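Putative PadR-family transcriptional regulatory protein (Bacteroides fragilis, PDB 5H20) probably acts as a dimeric PadR-family transcriptional regulator that recognises operator DNA through a winged helix-turn-helix domain and binds glucose in the crystal. Local coordinates at residues Gly13-Cys18 with Tyr50-Arg55; Tyr17-Leu22 with Asp60-Glu65; Leu21-Glu26 with Ser31-Lys36. One frame throughout, in Å; residues are numbered along the deposited sequence. Where two conformers were deposited one is given.

Contact 1 of 3, residues Gly13-Cys18 with Tyr50-Arg55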
loop_
_atom_site.group_PDB
_atom_site.type_symbol
_atom_site.label_atom_id
_atom_site.label_comp_id
_atom_site.label_asym_id
_atom_site.label_seq_id
_atom_site.Cartn_x
_atom_site.Cartn_y
_atom_site.Cartn_z
ATOM N N GLY A 13 -4.908 2.139 -1.374
ATOM C CA GLY A 13 -3.970 1.072 -1.738
ATOM C C GLY A 13 -4.195 -0.189 -0.932
ATOM O O GLY A 13 -4.300 -1.285 -1.496
ATOM N N MET A 14 -4.296 -0.026 0.385
ATOM C CA MET A 14 -4.579 -1.157 1.278
ATOM C C MET A 14 -5.887 -1.876 0.898
ATOM O O MET A 14 -5.895 -3.099 0.731
ATOM C CB MET A 14 -4.566 -0.739 2.749
ATOM C CG MET A 14 -3.221 -0.234 3.271
ATOM S SD MET A 14 -1.909 -1.479 3.303
ATOM C CE MET A 14 -2.467 -2.518 4.655
ATOM N N LEU A 15 -6.958 -1.099 0.736
ATOM C CA LEU A 15 -8.270 -1.606 0.314
ATOM C C LEU A 15 -8.219 -2.246 -1.086
ATOM O O LEU A 15 -8.780 -3.323 -1.286
ATOM C CB LEU A 15 -9.334 -0.499 0.402
ATOM C CG LEU A 15 -9.806 -0.063 1.808
ATOM C CD1 LEU A 15 -10.236 1.392 1.851
ATOM C CD2 LEU A 15 -10.936 -0.948 2.306
ATOM N N GLU A 16 -7.514 -1.607 -2.027
ATOM C CA GLU A 16 -7.322 -2.161 -3.384
ATOM C C GLU A 16 -6.611 -3.510 -3.393
ATOM O O GLU A 16 -6.967 -4.393 -4.177
ATOM C CB GLU A 16 -6.579 -1.185 -4.294
ATOM C CG GLU A 16 -7.463 -0.094 -4.881
ATOM C CD GLU A 16 -6.672 1.097 -5.375
ATOM O OE1 GLU A 16 -5.492 1.271 -4.964
ATOM O OE2 GLU A 16 -7.238 1.884 -6.156
ATOM N N TYR A 17 -5.610 -3.645 -2.524
ATOM C CA TYR A 17 -4.860 -4.880 -2.332
ATOM C C TYR A 17 -5.748 -5.956 -1.719
ATOM O O TYR A 17 -5.662 -7.119 -2.099
ATOM C CB TYR A 17 -3.631 -4.618 -1.452
ATOM C CG TYR A 17 -2.855 -5.843 -1.037
ATOM C CD1 TYR A 17 -1.811 -6.338 -1.825
ATOM C CD2 TYR A 17 -3.142 -6.500 0.165
ATOM C CE1 TYR A 17 -1.085 -7.462 -1.433
ATOM C CE2 TYR A 17 -2.420 -7.619 0.565
ATOM C CZ TYR A 17 -1.394 -8.095 -0.239
ATOM O OH TYR A 17 -0.684 -9.197 0.160
ATOM N N CYS A 18 -6.586 -5.545 -0.773
ATOM C CA CYS A 18 -7.537 -6.418 -0.099
ATOM C C CYS A 18 -8.605 -6.978 -1.057
ATOM O O CYS A 18 -8.947 -8.164 -0.983
ATOM C CB CYS A 18 -8.189 -5.657 1.055
ATOM S SG CYS A 18 -9.259 -6.673 2.082
ATOM N N TYR A 50 -17.206 0.753 -4.212
ATOM C CA TYR A 50 -17.566 0.910 -5.634
ATOM C C TYR A 50 -16.529 1.682 -6.481
ATOM O O TYR A 50 -16.161 1.179 -7.554
ATOM C CB TYR A 50 -18.994 1.469 -5.805
ATOM C CG TYR A 50 -20.128 0.510 -5.445
ATOM C CD1 TYR A 50 -19.875 -0.747 -4.857
ATOM C CD2 TYR A 50 -21.466 0.865 -5.676
ATOM C CE1 TYR A 50 -20.907 -1.617 -4.530
ATOM C CE2 TYR A 50 -22.507 -0.005 -5.347
ATOM C CZ TYR A 50 -22.216 -1.244 -4.771
ATOM O OH TYR A 50 -23.218 -2.126 -4.428
ATOM N N PRO A 51 -16.043 2.871 -6.011
ATOM C CA PRO A 51 -15.039 3.589 -6.810
ATOM C C PRO A 51 -13.697 2.873 -6.966
ATOM O O PRO A 51 -12.999 3.109 -7.951
ATOM C CB PRO A 51 -14.841 4.912 -6.049
ATOM C CG PRO A 51 -16.077 5.076 -5.230
ATOM C CD PRO A 51 -16.449 3.676 -4.835
ATOM N N LEU A 52 -13.338 2.017 -6.012
ATOM C CA LEU A 52 -12.080 1.261 -6.087
ATOM C C LEU A 52 -12.173 0.106 -7.089
ATOM O O LEU A 52 -11.232 -0.130 -7.877
ATOM C CB LEU A 52 -11.673 0.766 -4.702
ATOM C CG LEU A 52 -10.802 1.619 -3.762
ATOM C CD1 LEU A 52 -10.829 3.134 -3.961
ATOM C CD2 LEU A 52 -11.106 1.241 -2.330
ATOM N N LEU A 53 -13.313 -0.590 -7.073
ATOM C CA LEU A 53 -13.622 -1.602 -8.070
ATOM C C LEU A 53 -13.526 -1.012 -9.480
ATOM O O LEU A 53 -12.866 -1.591 -10.354
ATOM C CB LEU A 53 -15.021 -2.187 -7.833
ATOM C CG LEU A 53 -15.313 -2.893 -6.513
ATOM C CD1 LEU A 53 -16.791 -3.262 -6.481
ATOM C CD2 LEU A 53 -14.421 -4.116 -6.340
ATOM N N THR A 54 -14.166 0.148 -9.663
ATOM C CA THR A 54 -14.146 0.905 -10.913
ATOM C C THR A 54 -12.705 1.289 -11.303
ATOM O O THR A 54 -12.324 1.096 -12.466
ATOM C CB THR A 54 -15.118 2.121 -10.856
ATOM O OG1 THR A 54 -16.463 1.643 -10.713
ATOM C CG2 THR A 54 -15.055 2.980 -12.126
ATOM N N ARG A 55 -11.918 1.765 -10.329
ATOM C CA ARG A 55 -10.518 2.149 -10.544
ATOM C C ARG A 55 -9.647 0.959 -10.973
ATOM O O ARG A 55 -8.831 1.076 -11.884
ATOM C CB ARG A 55 -9.947 2.810 -9.285
ATOM C CG ARG A 55 -8.851 3.824 -9.553
ATOM C CD ARG A 55 -8.475 4.569 -8.283
ATOM N NE ARG A 55 -9.643 5.137 -7.612
ATOM C CZ ARG A 55 -9.598 6.195 -6.813
ATOM N NH1 ARG A 55 -8.442 6.805 -6.598
ATOM N NH2 ARG A 55 -10.705 6.650 -6.240
#
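In the winged helix-turn-helix domain of this protein the first helix, 5-23, crosses the third, 46-58, where L15 and E16 meet L52. In relatives of this family the third helix is the one that enters the DNA groove, and helix 46-58 is consistent with that role. The two segments lie 10.2 Å apart, axis to axis, and are crossed at -70°, which confines the meeting to about one turn on each side. L52 is the centre of the apolar part. Its CD2 methyl comes to rest against L15 at CB, 3.7 Å away, while its branch carbon CG lies 3.9 Å from CG of E16, the two side chains running across one another at about a right angle. E16 thus offers aliphatic surface near its root and charge at its tip. With CG anti to the carbonyl carbon (chi1 -80°) and the rest of the chain extended, its carboxylate is carried past L52 toward R55. That arginine was modelled in two positions, so the details of this approach are doubtful; in one of them OE2 of E16 lies 3.6 Å from the methylene CD of R55. No N-H of the guanidinium points at E16 there: OE2 stands 4.3 Å from NE of R55 and well out of the guanidinium plane, which leaves at most an attraction of opposite charges. In the same position K12 brings a further positive charge close to R55, and the E16 carboxylate may offset part of it. Y50, in the same segment as L52, touches the bound glucose. Around this crossing, L53 packs on I33 of helix 30-39, Y17 meets W95 of helix 82-97 edge-to-face, and M10 and V6 of the second subunit pack on E16 and R55 respectively.

Contact 2 of 3, residues Tyr17-Leu22 with Asp60-Glu65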
loop_
_atom_site.group_PDB
_atom_site.type_symbol
_atom_site.label_atom_id
_atom_site.label_comp_id
_atom_site.label_asym_id
_atom_site.label_seq_id
_atom_site.Cartn_x
_atom_site.Cartn_y
_atom_site.Cartn_z
ATOM N N TYR A 17 -5.610 -3.645 -2.524
ATOM C CA TYR A 17 -4.860 -4.880 -2.332
ATOM C C TYR A 17 -5.748 -5.956 -1.719
ATOM O O TYR A 17 -5.662 -7.119 -2.099
ATOM C CB TYR A 17 -3.631 -4.618 -1.452
ATOM C CG TYR A 17 -2.855 -5.843 -1.037
ATOM C CD1 TYR A 17 -1.811 -6.338 -1.825
ATOM C CD2 TYR A 17 -3.142 -6.500 0.165
ATOM C CE1 TYR A 17 -1.085 -7.462 -1.433
ATOM C CE2 TYR A 17 -2.420 -7.619 0.565
ATOM C CZ TYR A 17 -1.394 -8.095 -0.239
ATOM O OH TYR A 17 -0.684 -9.197 0.160
ATOM N N CYS A 18 -6.586 -5.545 -0.773
ATOM C CA CYS A 18 -7.537 -6.418 -0.099
ATOM C C CYS A 18 -8.605 -6.978 -1.057
ATOM O O CYS A 18 -8.947 -8.164 -0.983
ATOM C CB CYS A 18 -8.189 -5.657 1.055
ATOM S SG CYS A 18 -9.259 -6.673 2.082
ATOM N N ILE A 19 -9.109 -6.123 -1.952
ATOM C CA ILE A 19 -10.051 -6.522 -3.005
ATOM C C ILE A 19 -9.412 -7.576 -3.940
ATOM O O ILE A 19 -10.022 -8.631 -4.210
ATOM C CB ILE A 19 -10.546 -5.305 -3.835
ATOM C CG1 ILE A 19 -11.375 -4.343 -2.987
ATOM C CG2 ILE A 19 -11.381 -5.754 -5.032
ATOM C CD1 ILE A 19 -11.484 -2.951 -3.584
ATOM N N MET A 20 -8.190 -7.286 -4.409
ATOM C CA MET A 20 -7.454 -8.203 -5.292
ATOM C C MET A 20 -7.163 -9.524 -4.590
ATOM O O MET A 20 -7.301 -10.596 -5.202
ATOM C CB MET A 20 -6.168 -7.568 -5.807
ATOM C CG MET A 20 -6.400 -6.446 -6.797
ATOM S SD MET A 20 -4.867 -5.892 -7.558
ATOM C CE MET A 20 -4.267 -4.749 -6.312
ATOM N N LEU A 21 -6.787 -9.438 -3.308
ATOM C CA LEU A 21 -6.643 -10.615 -2.442
ATOM C C LEU A 21 -7.908 -11.469 -2.382
ATOM O O LEU A 21 -7.846 -12.671 -2.640
ATOM C CB LEU A 21 -6.213 -10.232 -1.015
ATOM C CG LEU A 21 -4.848 -10.686 -0.501
ATOM C CD1 LEU A 21 -4.770 -10.406 0.990
ATOM C CD2 LEU A 21 -4.586 -12.168 -0.751
ATOM N N LEU A 22 -9.043 -10.842 -2.057
ATOM C CA LEU A 22 -10.337 -11.538 -1.951
ATOM C C LEU A 22 -10.834 -12.124 -3.276
ATOM O O LEU A 22 -11.490 -13.162 -3.281
ATOM C CB LEU A 22 -11.406 -10.648 -1.291
ATOM C CG LEU A 22 -11.246 -10.277 0.202
ATOM C CD1 LEU A 22 -12.064 -9.042 0.557
ATOM C CD2 LEU A 22 -11.599 -11.423 1.143
ATOM N N ASP A 60 -7.485 -2.373 -15.761
ATOM C CA ASP A 60 -7.548 -3.774 -16.237
ATOM C C ASP A 60 -6.996 -4.813 -15.239
ATOM O O ASP A 60 -6.485 -5.866 -15.645
ATOM C CB ASP A 60 -6.872 -3.929 -17.623
ATOM C CG ASP A 60 -7.649 -3.250 -18.756
ATOM O OD1 ASP A 60 -8.632 -2.511 -18.509
ATOM O OD2 ASP A 60 -7.258 -3.460 -19.922
ATOM N N LEU A 61 -7.082 -4.495 -13.946
ATOM C CA LEU A 61 -6.652 -5.389 -12.870
ATOM C C LEU A 61 -7.806 -6.296 -12.462
ATOM O O LEU A 61 -7.595 -7.440 -12.059
ATOM C CB LEU A 61 -6.131 -4.585 -11.668
ATOM C CG LEU A 61 -4.805 -3.826 -11.823
ATOM C CD1 LEU A 61 -4.605 -2.833 -10.689
ATOM C CD2 LEU A 61 -3.606 -4.759 -11.919
ATOM N N LEU A 62 -9.016 -5.741 -12.554
ATOM C CA LEU A 62 -10.272 -6.478 -12.486
ATOM C C LEU A 62 -11.004 -6.351 -13.825
ATOM O O LEU A 62 -10.739 -5.436 -14.604
ATOM C CB LEU A 62 -11.154 -5.916 -11.373
ATOM C CG LEU A 62 -11.190 -6.459 -9.934
ATOM C CD1 LEU A 62 -9.827 -6.733 -9.304
ATOM C CD2 LEU A 62 -11.971 -5.472 -9.087
ATOM N N SER A 63 -11.903 -7.293 -14.087
ATOM C CA SER A 63 -12.863 -7.196 -15.184
ATOM C C SER A 63 -14.175 -7.825 -14.729
ATOM O O SER A 63 -14.193 -8.591 -13.756
ATOM C CB SER A 63 -12.345 -7.865 -16.465
ATOM O OG SER A 63 -12.257 -9.270 -16.327
ATOM N N TYR A 64 -15.267 -7.481 -15.406
ATOM C CA TYR A 64 -16.566 -7.990 -15.013
ATOM C C TYR A 64 -17.433 -8.391 -16.208
ATOM O O TYR A 64 -17.177 -8.004 -17.360
ATOM C CB TYR A 64 -17.298 -7.000 -14.063
ATOM C CG TYR A 64 -17.748 -5.723 -14.727
ATOM C CD1 TYR A 64 -18.909 -5.682 -15.518
ATOM C CD2 TYR A 64 -17.015 -4.545 -14.572
ATOM C CE1 TYR A 64 -19.314 -4.507 -16.138
ATOM C CE2 TYR A 64 -17.418 -3.373 -15.188
ATOM C CZ TYR A 64 -18.559 -3.359 -15.968
ATOM O OH TYR A 64 -18.931 -2.179 -16.565
ATOM N N GLU A 65 -18.453 -9.184 -15.899
ATOM C CA GLU A 65 -19.538 -9.491 -16.818
ATOM C C GLU A 65 -20.861 -9.232 -16.096
ATOM O O GLU A 65 -20.954 -9.362 -14.866
ATOM C CB GLU A 65 -19.431 -10.918 -17.373
ATOM C CG GLU A 65 -18.642 -11.911 -16.524
ATOM C CD GLU A 65 -18.048 -13.071 -17.314
ATOM O OE1 GLU A 65 -18.454 -13.333 -18.480
ATOM O OE2 GLU A 65 -17.138 -13.733 -16.749
#
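L62 presents its two methyl groups to different residues of helix 5-23, a simple case of one branched side chain serving two neighbours. CD2 faces I19, whose CG2 it meets at 4.1 Å with the side chains crossing at about a right angle; CG2 of I19 can be there because it is the branch anti to the backbone N. CD1 turns instead to M20, coming within 4.3 Å of its CG. M20 leaves the helix with its sulfur carried outward (chi2 -172°), which takes SD beyond L62 to the preceding residue, 4.4 Å from CD1 of L61. All of these are apolar contacts at relaxed distances. What delivers L61 and L62 to the helix is the turn between helix 46-58 and the first strand of the wing: D60, with positive phi, is the C-prime residue of a Schellman motif in which L61 N bonds to L56 O and D60 N to K57 O. The chain then enters strand 62-67, paired antiparallel with strand 75-80 in the two-stranded wing of a winged helix. The apolar layer continues into neighbouring elements: L80 of strand 75-80 touches both M20 and L62, F87 of helix 82-97 lies on L61, L49 and L53 of helix 46-58 reach I19, and M10 of the second subunit packs on M20.

Contact 3 of 3, residues Leu21-Glu26 with Ser31-Lys36. With GLC (alpha-D-glucopyranose), chain E.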
loop_
_atom_site.group_PDB
_atom_site.type_symbol
_atom_site.label_atom_id
_atom_site.label_comp_id
_atom_site.label_asym_id
_atom_site.label_seq_id
_atom_site.Cartn_x
_atom_site.Cartn_y
_atom_site.Cartn_z
ATOM N N LEU A 21 -6.787 -9.438 -3.308
ATOM C CA LEU A 21 -6.643 -10.615 -2.442
ATOM C C LEU A 21 -7.908 -11.469 -2.382
ATOM O O LEU A 21 -7.846 -12.671 -2.640
ATOM C CB LEU A 21 -6.213 -10.232 -1.015
ATOM C CG LEU A 21 -4.848 -10.686 -0.501
ATOM C CD1 LEU A 21 -4.770 -10.406 0.990
ATOM C CD2 LEU A 21 -4.586 -12.168 -0.751
ATOM N N LEU A 22 -9.043 -10.842 -2.057
ATOM C CA LEU A 22 -10.337 -11.538 -1.951
ATOM C C LEU A 22 -10.834 -12.124 -3.276
ATOM O O LEU A 22 -11.490 -13.162 -3.281
ATOM C CB LEU A 22 -11.406 -10.648 -1.291
ATOM C CG LEU A 22 -11.246 -10.277 0.202
ATOM C CD1 LEU A 22 -12.064 -9.042 0.557
ATOM C CD2 LEU A 22 -11.599 -11.423 1.143
ATOM N N LEU A 23 -10.481 -11.488 -4.391
ATOM C CA LEU A 23 -10.906 -11.950 -5.720
ATOM C C LEU A 23 -10.007 -13.011 -6.368
ATOM O O LEU A 23 -10.396 -13.629 -7.362
ATOM C CB LEU A 23 -11.125 -10.758 -6.664
ATOM C CG LEU A 23 -12.415 -9.965 -6.436
ATOM C CD1 LEU A 23 -12.352 -8.660 -7.196
ATOM C CD2 LEU A 23 -13.685 -10.724 -6.830
ATOM N N HIS A 24 -8.823 -13.230 -5.787
ATOM C CA HIS A 24 -7.791 -14.071 -6.403
ATOM C C HIS A 24 -8.178 -15.541 -6.534
ATOM O O HIS A 24 -7.791 -16.186 -7.510
ATOM C CB HIS A 24 -6.422 -13.873 -5.726
ATOM C CG HIS A 24 -5.942 -15.039 -4.916
ATOM N ND1 HIS A 24 -5.189 -16.062 -5.456
ATOM C CD2 HIS A 24 -6.088 -15.332 -3.602
ATOM C CE1 HIS A 24 -4.904 -16.943 -4.513
ATOM N NE2 HIS A 24 -5.438 -16.525 -3.379
ATOM N N LYS A 25 -8.938 -16.064 -5.572
ATOM C CA LYS A 25 -9.398 -17.451 -5.662
ATOM C C LYS A 25 -10.794 -17.550 -6.268
ATOM O O LYS A 25 -11.025 -18.378 -7.154
ATOM C CB LYS A 25 -9.324 -18.158 -4.309
ATOM C CG LYS A 25 -8.930 -19.623 -4.410
ATOM C CD LYS A 25 -8.197 -20.066 -3.156
ATOM C CE LYS A 25 -7.588 -21.448 -3.308
ATOM N NZ LYS A 25 -6.805 -21.818 -2.095
ATOM N N GLU A 26 -11.706 -16.700 -5.799
ATOM C CA GLU A 26 -13.088 -16.724 -6.250
ATOM C C GLU A 26 -13.509 -15.409 -6.902
ATOM O O GLU A 26 -13.256 -14.340 -6.336
ATOM C CB GLU A 26 -14.028 -17.048 -5.085
ATOM C CG GLU A 26 -14.183 -18.534 -4.783
ATOM C CD GLU A 26 -15.139 -18.817 -3.627
ATOM O OE1 GLU A 26 -15.749 -17.859 -3.075
ATOM O OE2 GLU A 26 -15.289 -20.014 -3.270
ATOM N N SER A 31 -21.284 -7.259 -3.326
ATOM C CA SER A 31 -21.952 -7.781 -2.125
ATOM C C SER A 31 -21.272 -8.998 -1.490
ATOM O O SER A 31 -21.378 -9.187 -0.280
ATOM C CB SER A 31 -23.417 -8.117 -2.424
ATOM O OG SER A 31 -23.509 -9.002 -3.543
ATOM N N ASP A 32 -20.603 -9.833 -2.293
ATOM C CA ASP A 32 -19.833 -10.955 -1.733
ATOM C C ASP A 32 -18.568 -10.434 -1.069
ATOM O O ASP A 32 -18.164 -10.946 -0.029
ATOM C CB ASP A 32 -19.463 -12.006 -2.793
ATOM C CG ASP A 32 -20.670 -12.577 -3.511
ATOM O OD1 ASP A 32 -21.682 -12.857 -2.830
ATOM O OD2 ASP A 32 -20.601 -12.765 -4.756
ATOM N N ILE A 33 -17.947 -9.436 -1.697
ATOM C CA ILE A 33 -16.745 -8.787 -1.180
ATOM C C ILE A 33 -17.058 -8.119 0.159
ATOM O O ILE A 33 -16.351 -8.363 1.139
ATOM C CB ILE A 33 -16.113 -7.786 -2.186
ATOM C CG1 ILE A 33 -15.559 -8.539 -3.398
ATOM C CG2 ILE A 33 -14.997 -6.968 -1.520
ATOM C CD1 ILE A 33 -15.280 -7.667 -4.607
ATOM N N ILE A 34 -18.133 -7.322 0.184
ATOM C CA ILE A 34 -18.627 -6.658 1.402
ATOM C C ILE A 34 -18.857 -7.690 2.516
ATOM O O ILE A 34 -18.442 -7.464 3.660
ATOM C CB ILE A 34 -19.894 -5.783 1.131
ATOM C CG1 ILE A 34 -19.528 -4.571 0.257
ATOM C CG2 ILE A 34 -20.574 -5.325 2.438
ATOM C CD1 ILE A 34 -20.709 -3.954 -0.515
ATOM N N GLN A 35 -19.466 -8.821 2.155
ATOM C CA GLN A 35 -19.784 -9.896 3.095
ATOM C C GLN A 35 -18.543 -10.599 3.657
ATOM O O GLN A 35 -18.503 -10.932 4.844
ATOM C CB GLN A 35 -20.715 -10.918 2.437
ATOM C CG GLN A 35 -21.966 -11.219 3.246
ATOM C CD GLN A 35 -21.756 -12.267 4.325
ATOM O OE1 GLN A 35 -21.717 -11.946 5.512
ATOM N NE2 GLN A 35 -21.635 -13.534 3.913
ATOM N N LYS A 36 -17.542 -10.825 2.801
ATOM C CA LYS A 36 -16.285 -11.477 3.211
ATOM C C LYS A 36 -15.448 -10.572 4.103
ATOM O O LYS A 36 -14.734 -11.049 4.996
ATOM C CB LYS A 36 -15.483 -11.937 1.994
ATOM C CG LYS A 36 -16.031 -13.207 1.360
ATOM C CD LYS A 36 -15.315 -13.531 0.067
ATOM C CE LYS A 36 -15.875 -14.795 -0.565
ATOM N NZ LYS A 36 -14.975 -15.259 -1.649
HETATM C C1 GLC E . -24.874 -6.032 -6.773
HETATM C C2 GLC E . -23.462 -6.618 -6.820
HETATM C C3 GLC E . -22.416 -5.707 -7.479
HETATM C C4 GLC E . -22.950 -4.722 -8.523
HETATM C C5 GLC E . -24.245 -4.008 -8.100
HETATM C C6 GLC E . -25.200 -3.861 -9.288
HETATM O O1 GLC E . -25.457 -6.377 -5.513
HETATM O O2 GLC E . -23.029 -6.901 -5.485
HETATM O O3 GLC E . -21.393 -6.515 -8.074
HETATM O O4 GLC E . -21.948 -3.724 -8.768
HETATM O O5 GLC E . -24.895 -4.599 -6.943
HETATM O O6 GLC E . -24.719 -2.829 -10.162
HETATM O O HOH W 1 -14.343 -13.534 -3.617
#
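The ammonium of K36 is held at two points, by the carboxylate of E26 and by a water molecule, and the water extends its grip to the backbone. NZ of K36 donates to OE1 of E26 at 3.1 Å in a salt bridge, approaching from above the carboxylate plane, 35° out of it. The lysine also donates to the water, 2.7 Å from NZ, which in turn donates to the carbonyl oxygens of L22 and E26. One water thus bonds to two carbonyls of the first segment and joins them to a charge on helix 30-39. K36 reaches this far because its chain is extended beyond CG, and on the way it slides past L22 in the opposite direction, its CB 4.0 Å from CD2 of L22. The other methyl of L22, CD1, lies over CG2 of I33. A right-angled crossing completes the apolar part: I33 sets CD1 against the branched end of L23, 4.0 Å from CD1 of L23, with CG and CD2 of L23 almost as close. This is the packing of the first two helices of a winged helix-turn-helix domain, joined by a short loop. The opposite end of the second segment faces the ligand. S31 binds O2 of the glucose with its backbone N, at 2.8 Å and nearly straight (167°), and again with OG, so one sugar hydroxyl is fixed twice by one residue; A30 N and K76 O hold the sugar as well. Beyond the two segments, L53 of helix 46-58 packs on I33 and L49 of that helix on I34, H24 touches E85 and L88 of helix 82-97, and T101 of the second subunit rests on L22.

Followed from the N terminus, helix 5-23 supplies one side of every contact, in overlapping steps. Contact 3 closes the shortest loop, folding helix 30-39 back across a brief connection. Contact 1 closes a wider loop that encloses contact 3 and brings in helix 46-58. Contact 2 starts from the same part of the first helix, sharing Y17 and C18 with contact 1 and L21 and L22 with contact 3, but closes beyond both, at the opening strand of the wing, so its loop overlaps that of contact 1. Apolar side chains fuse the three: L53 touches I19, L62 and I33, while L62 meets L23. Together they unite three helices and the wing, and each also touches the second subunit.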